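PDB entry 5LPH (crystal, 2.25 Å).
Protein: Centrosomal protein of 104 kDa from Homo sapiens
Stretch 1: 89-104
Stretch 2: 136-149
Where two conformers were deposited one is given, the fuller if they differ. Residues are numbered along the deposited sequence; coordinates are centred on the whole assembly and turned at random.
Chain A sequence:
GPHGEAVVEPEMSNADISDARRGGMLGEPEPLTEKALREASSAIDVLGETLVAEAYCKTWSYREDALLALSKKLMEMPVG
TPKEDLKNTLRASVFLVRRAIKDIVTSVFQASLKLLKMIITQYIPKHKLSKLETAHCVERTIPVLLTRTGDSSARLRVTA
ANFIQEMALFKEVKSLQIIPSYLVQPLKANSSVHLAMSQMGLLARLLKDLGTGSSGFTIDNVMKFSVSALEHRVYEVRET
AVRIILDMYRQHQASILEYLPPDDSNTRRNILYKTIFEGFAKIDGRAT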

# COMPACT_ATOMS: atom_id res chain seq x y z
N THR A 89 -20.92 -0.21 -9.01
CA THR A 89 -21.03 -0.58 -7.61
C THR A 89 -19.65 -0.81 -6.97
O THR A 89 -19.41 -0.39 -5.83
CB THR A 89 -21.93 -1.82 -7.45
OG1 THR A 89 -23.25 -1.50 -7.90
CG2 THR A 89 -22.02 -2.24 -6.01
N LEU A 90 -18.75 -1.46 -7.71
CA LEU A 90 -17.37 -1.63 -7.29
C LEU A 90 -16.65 -0.29 -7.10
O LEU A 90 -15.97 -0.10 -6.09
CB LEU A 90 -16.60 -2.51 -8.28
CG LEU A 90 -15.13 -2.82 -7.96
CD1 LEU A 90 -14.77 -4.22 -8.42
CD2 LEU A 90 -14.18 -1.81 -8.59
N ARG A 91 -16.81 0.62 -8.07
CA ARG A 91 -16.13 1.93 -8.03
C ARG A 91 -16.65 2.82 -6.89
O ARG A 91 -15.87 3.56 -6.28
CB ARG A 91 -16.22 2.65 -9.39
CG ARG A 91 -15.35 2.00 -10.46
CD ARG A 91 -15.28 2.71 -11.80
NE ARG A 91 -14.71 1.79 -12.79
CZ ARG A 91 -13.47 1.86 -13.26
NH1 ARG A 91 -13.04 0.97 -14.14
NH2 ARG A 91 -12.65 2.83 -12.87
N ALA A 92 -17.95 2.75 -6.62
CA ALA A 92 -18.55 3.50 -5.52
C ALA A 92 -18.10 2.94 -4.17
O ALA A 92 -17.85 3.70 -3.23
CB ALA A 92 -20.06 3.46 -5.63
N SER A 93 -18.02 1.62 -4.07
CA SER A 93 -17.55 0.95 -2.87
C SER A 93 -16.08 1.24 -2.57
O SER A 93 -15.72 1.48 -1.42
CB SER A 93 -17.80 -0.56 -2.95
OG SER A 93 -19.18 -0.80 -3.09
N VAL A 94 -15.26 1.24 -3.61
CA VAL A 94 -13.84 1.59 -3.48
C VAL A 94 -13.67 3.04 -3.02
O VAL A 94 -12.77 3.34 -2.23
CB VAL A 94 -13.06 1.29 -4.78
CG1 VAL A 94 -11.67 1.92 -4.76
CG2 VAL A 94 -12.94 -0.21 -4.98
N PHE A 95 -14.53 3.94 -3.51
CA PHE A 95 -14.54 5.34 -3.07
C PHE A 95 -14.75 5.46 -1.54
O PHE A 95 -14.06 6.23 -0.88
CB PHE A 95 -15.60 6.15 -3.85
CG PHE A 95 -15.82 7.55 -3.31
CD1 PHE A 95 -16.79 7.79 -2.35
CD2 PHE A 95 -15.06 8.61 -3.77
CE1 PHE A 95 -17.00 9.06 -1.85
CE2 PHE A 95 -15.27 9.90 -3.28
CZ PHE A 95 -16.24 10.12 -2.32
N LEU A 96 -15.69 4.68 -1.00
CA LEU A 96 -15.95 4.67 0.44
C LEU A 96 -14.85 3.96 1.25
O LEU A 96 -14.50 4.43 2.33
CB LEU A 96 -17.32 4.05 0.75
CG LEU A 96 -18.55 4.87 0.33
CD1 LEU A 96 -19.81 4.12 0.70
CD2 LEU A 96 -18.57 6.26 0.95
N VAL A 97 -14.32 2.86 0.73
CA VAL A 97 -13.18 2.17 1.35
C VAL A 97 -11.99 3.11 1.51
O VAL A 97 -11.38 3.19 2.57
CB VAL A 97 -12.77 0.90 0.56
CG1 VAL A 97 -11.36 0.43 0.89
CG2 VAL A 97 -13.77 -0.21 0.82
N ARG A 98 -11.68 3.85 0.45
CA ARG A 98 -10.57 4.80 0.44
C ARG A 98 -10.63 5.83 1.58
O ARG A 98 -9.62 6.14 2.19
CB ARG A 98 -10.53 5.52 -0.92
CG ARG A 98 -9.36 6.46 -1.13
CD ARG A 98 -9.47 7.13 -2.48
NE ARG A 98 -8.64 8.34 -2.56
CZ ARG A 98 -7.36 8.38 -2.94
NH1 ARG A 98 -6.70 7.27 -3.29
NH2 ARG A 98 -6.72 9.54 -2.98
N ARG A 99 -11.82 6.36 1.85
CA ARG A 99 -11.97 7.34 2.93
C ARG A 99 -11.95 6.66 4.31
O ARG A 99 -11.31 7.16 5.24
CB ARG A 99 -13.16 8.27 2.66
CG ARG A 99 -14.55 7.68 2.77
CD ARG A 99 -15.60 8.78 2.69
NE ARG A 99 -15.86 9.43 3.99
CZ ARG A 99 -15.45 10.64 4.37
NH1 ARG A 99 -14.72 11.44 3.58
NH2 ARG A 99 -15.79 11.09 5.58
N ALA A 100 -12.56 5.48 4.41
CA ALA A 100 -12.57 4.70 5.65
C ALA A 100 -11.20 4.15 6.08
O ALA A 100 -11.01 3.87 7.26
CB ALA A 100 -13.58 3.57 5.56
N ILE A 101 -10.27 3.99 5.14
CA ILE A 101 -8.88 3.66 5.48
C ILE A 101 -8.22 4.76 6.33
O ILE A 101 -7.33 4.47 7.13
CB ILE A 101 -8.04 3.31 4.22
CG1 ILE A 101 -8.48 1.95 3.67
CG2 ILE A 101 -6.55 3.25 4.53
CD1 ILE A 101 -8.05 1.68 2.24
N LYS A 102 -8.66 6.01 6.17
CA LYS A 102 -8.20 7.12 7.02
C LYS A 102 -9.02 7.32 8.32
O LYS A 102 -8.87 8.36 8.96
CB LYS A 102 -8.19 8.43 6.20
CG LYS A 102 -7.04 8.55 5.21
CD LYS A 102 -7.21 9.73 4.26
CE LYS A 102 -8.17 9.40 3.12
NZ LYS A 102 -8.24 10.46 2.08
N ASP A 103 -9.85 6.36 8.72
CA ASP A 103 -10.76 6.59 9.85
C ASP A 103 -10.02 6.72 11.19
O ASP A 103 -9.00 6.07 11.40
CB ASP A 103 -11.83 5.50 9.97
CG ASP A 103 -13.09 6.00 10.67
OD1 ASP A 103 -13.95 6.59 9.98
OD2 ASP A 103 -13.22 5.82 11.91
N ILE A 104 -10.55 7.57 12.06
CA ILE A 104 -9.98 7.81 13.40
C ILE A 104 -10.34 6.73 14.44
O ILE A 104 -9.86 6.79 15.57
CB ILE A 104 -10.35 9.22 13.93
CG1 ILE A 104 -11.87 9.39 14.12
CG2 ILE A 104 -9.82 10.29 12.98
CD1 ILE A 104 -12.28 10.71 14.76
N HIS A 136 -7.78 -0.97 -10.40
CA HIS A 136 -8.47 0.19 -9.83
C HIS A 136 -8.57 0.12 -8.29
O HIS A 136 -8.28 1.09 -7.61
CB HIS A 136 -9.86 0.37 -10.46
CG HIS A 136 -10.60 1.56 -9.95
ND1 HIS A 136 -10.36 2.84 -10.39
CD2 HIS A 136 -11.56 1.66 -9.00
CE1 HIS A 136 -11.15 3.68 -9.76
NE2 HIS A 136 -11.89 2.99 -8.91
N CYS A 137 -8.97 -1.04 -7.76
CA CYS A 137 -9.01 -1.26 -6.30
C CYS A 137 -7.67 -1.00 -5.65
O CYS A 137 -7.57 -0.29 -4.64
CB CYS A 137 -9.45 -2.69 -5.98
SG CYS A 137 -11.13 -3.07 -6.48
N VAL A 138 -6.62 -1.56 -6.25
CA VAL A 138 -5.27 -1.45 -5.72
C VAL A 138 -4.75 -0.00 -5.79
O VAL A 138 -4.26 0.51 -4.78
CB VAL A 138 -4.33 -2.43 -6.44
CG1 VAL A 138 -2.87 -2.17 -6.09
CG2 VAL A 138 -4.70 -3.86 -6.08
N GLU A 139 -4.88 0.64 -6.95
CA GLU A 139 -4.35 2.00 -7.15
C GLU A 139 -5.01 3.07 -6.28
O GLU A 139 -4.36 4.02 -5.86
CB GLU A 139 -4.44 2.42 -8.63
CG GLU A 139 -3.54 1.61 -9.56
CD GLU A 139 -3.88 1.76 -11.04
OE1 GLU A 139 -5.09 1.85 -11.37
OE2 GLU A 139 -2.96 1.76 -11.88
N ARG A 140 -6.31 2.91 -6.01
CA ARG A 140 -7.05 3.87 -5.19
C ARG A 140 -6.86 3.69 -3.68
O ARG A 140 -7.12 4.63 -2.94
CB ARG A 140 -8.55 3.82 -5.51
CG ARG A 140 -8.91 4.19 -6.95
CD ARG A 140 -8.48 5.60 -7.31
NE ARG A 140 -9.17 6.63 -6.53
CZ ARG A 140 -8.78 7.90 -6.41
NH1 ARG A 140 -7.67 8.34 -7.00
NH2 ARG A 140 -9.51 8.74 -5.68
N THR A 141 -6.44 2.50 -3.24
CA THR A 141 -6.35 2.18 -1.80
C THR A 141 -4.93 2.05 -1.25
O THR A 141 -4.69 2.47 -0.12
CB THR A 141 -7.11 0.89 -1.46
OG1 THR A 141 -6.57 -0.22 -2.18
CG2 THR A 141 -8.59 1.04 -1.79
N ILE A 142 -4.00 1.47 -2.02
CA ILE A 142 -2.66 1.19 -1.48
C ILE A 142 -1.90 2.46 -1.03
O ILE A 142 -1.29 2.44 0.04
CB ILE A 142 -1.78 0.27 -2.40
CG1 ILE A 142 -0.43 -0.09 -1.76
CG2 ILE A 142 -1.36 0.91 -3.71
CD1 ILE A 142 -0.52 -0.80 -0.44
N PRO A 143 -1.94 3.56 -1.82
CA PRO A 143 -1.24 4.77 -1.37
C PRO A 143 -1.78 5.35 -0.05
O PRO A 143 -1.02 5.85 0.77
CB PRO A 143 -1.45 5.76 -2.52
CG PRO A 143 -1.85 4.93 -3.69
CD PRO A 143 -2.65 3.81 -3.09
N VAL A 144 -3.10 5.26 0.14
CA VAL A 144 -3.73 5.74 1.36
C VAL A 144 -3.40 4.81 2.52
O VAL A 144 -3.19 5.25 3.65
CB VAL A 144 -5.26 5.85 1.19
CG1 VAL A 144 -5.90 6.40 2.45
CG2 VAL A 144 -5.60 6.76 0.01
N LEU A 145 -3.34 3.51 2.23
CA LEU A 145 -2.96 2.52 3.22
C LEU A 145 -1.49 2.66 3.66
O LEU A 145 -1.18 2.45 4.83
CB LEU A 145 -3.24 1.12 2.68
CG LEU A 145 -3.44 -0.03 3.66
CD1 LEU A 145 -4.37 0.29 4.82
CD2 LEU A 145 -3.98 -1.22 2.89
N LEU A 146 -0.62 3.05 2.73
CA LEU A 146 0.79 3.34 3.06
C LEU A 146 0.96 4.53 4.00
O LEU A 146 1.86 4.51 4.83
CB LEU A 146 1.65 3.58 1.81
CG LEU A 146 2.23 2.35 1.10
CD1 LEU A 146 2.84 2.79 -0.23
CD2 LEU A 146 3.27 1.63 1.95
N THR A 147 0.11 5.55 3.87
CA THR A 147 0.10 6.66 4.83
C THR A 147 -0.22 6.19 6.26
O THR A 147 0.38 6.70 7.21
CB THR A 147 -0.88 7.80 4.45
OG1 THR A 147 -2.18 7.27 4.24
CG2 THR A 147 -0.40 8.52 3.19
N ARG A 148 -1.11 5.21 6.41
CA ARG A 148 -1.41 4.62 7.72
C ARG A 148 -0.27 3.79 8.33
O ARG A 148 -0.31 3.50 9.53
CB ARG A 148 -2.69 3.76 7.69
CG ARG A 148 -3.99 4.46 7.30
CD ARG A 148 -4.26 5.80 7.98
NE ARG A 148 -4.34 5.73 9.45
CZ ARG A 148 -5.41 5.40 10.17
NH1 ARG A 148 -6.56 5.05 9.61
NH2 ARG A 148 -5.33 5.41 11.50
N THR A 149 0.73 3.39 7.54
CA THR A 149 1.94 2.77 8.09
C THR A 149 2.89 3.79 8.74
O THR A 149 3.90 3.40 9.33
CB THR A 149 2.73 1.93 7.05
OG1 THR A 149 3.24 2.77 6.01
CG2 THR A 149 1.87 0.84 6.43
O HOH W 1 -13.49 4.61 -6.96

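The helix that carries V94 and R98 and the helix that carries R140 and V144 run side by side and nearly parallel (6°), their axes approaching to 9.2 Å; the backbones come nearest at R98 and T141, CA to CA 5.4 Å. V94 (chi1 t) is a knob, seated among H136, C137, R140 and T141, with its CG2 3.7 Å from C137 SG and its CG1 3.7 Å from R140 CB. T141 takes the p rotamer, which brings OG1 within 2.7 Å of C137 O, a hydrogen bond back along its own helix, while its CG2 lies 3.9 Å from V97 CG1. R98 starts sideways, but its all-trans chi1-chi3 carries the guanidinium across to the second helix, where NH1 donates to R140 O (2.7 Å). R140, coiled m, m, m, lays its own guanidinium flat on that of R98, centres 3.8 Å apart, a stack of like charges; V144 CG2 covers the opposite face, 3.5 Å from R98 NH1. Farther along the chain, I101 (m, t) packs its CG2 on L145 CD1 (3.7 Å) and V144 CG1 (3.8 Å). R148 folds m, m, m so that NH1 reaches I101 O (2.7 Å) and, more weakly, D103 O (3.2 Å), tying down the turn A100-D103. At the other end, water 1 bridges R91 O (2.7 Å) and H136 NE2 (3.0 Å).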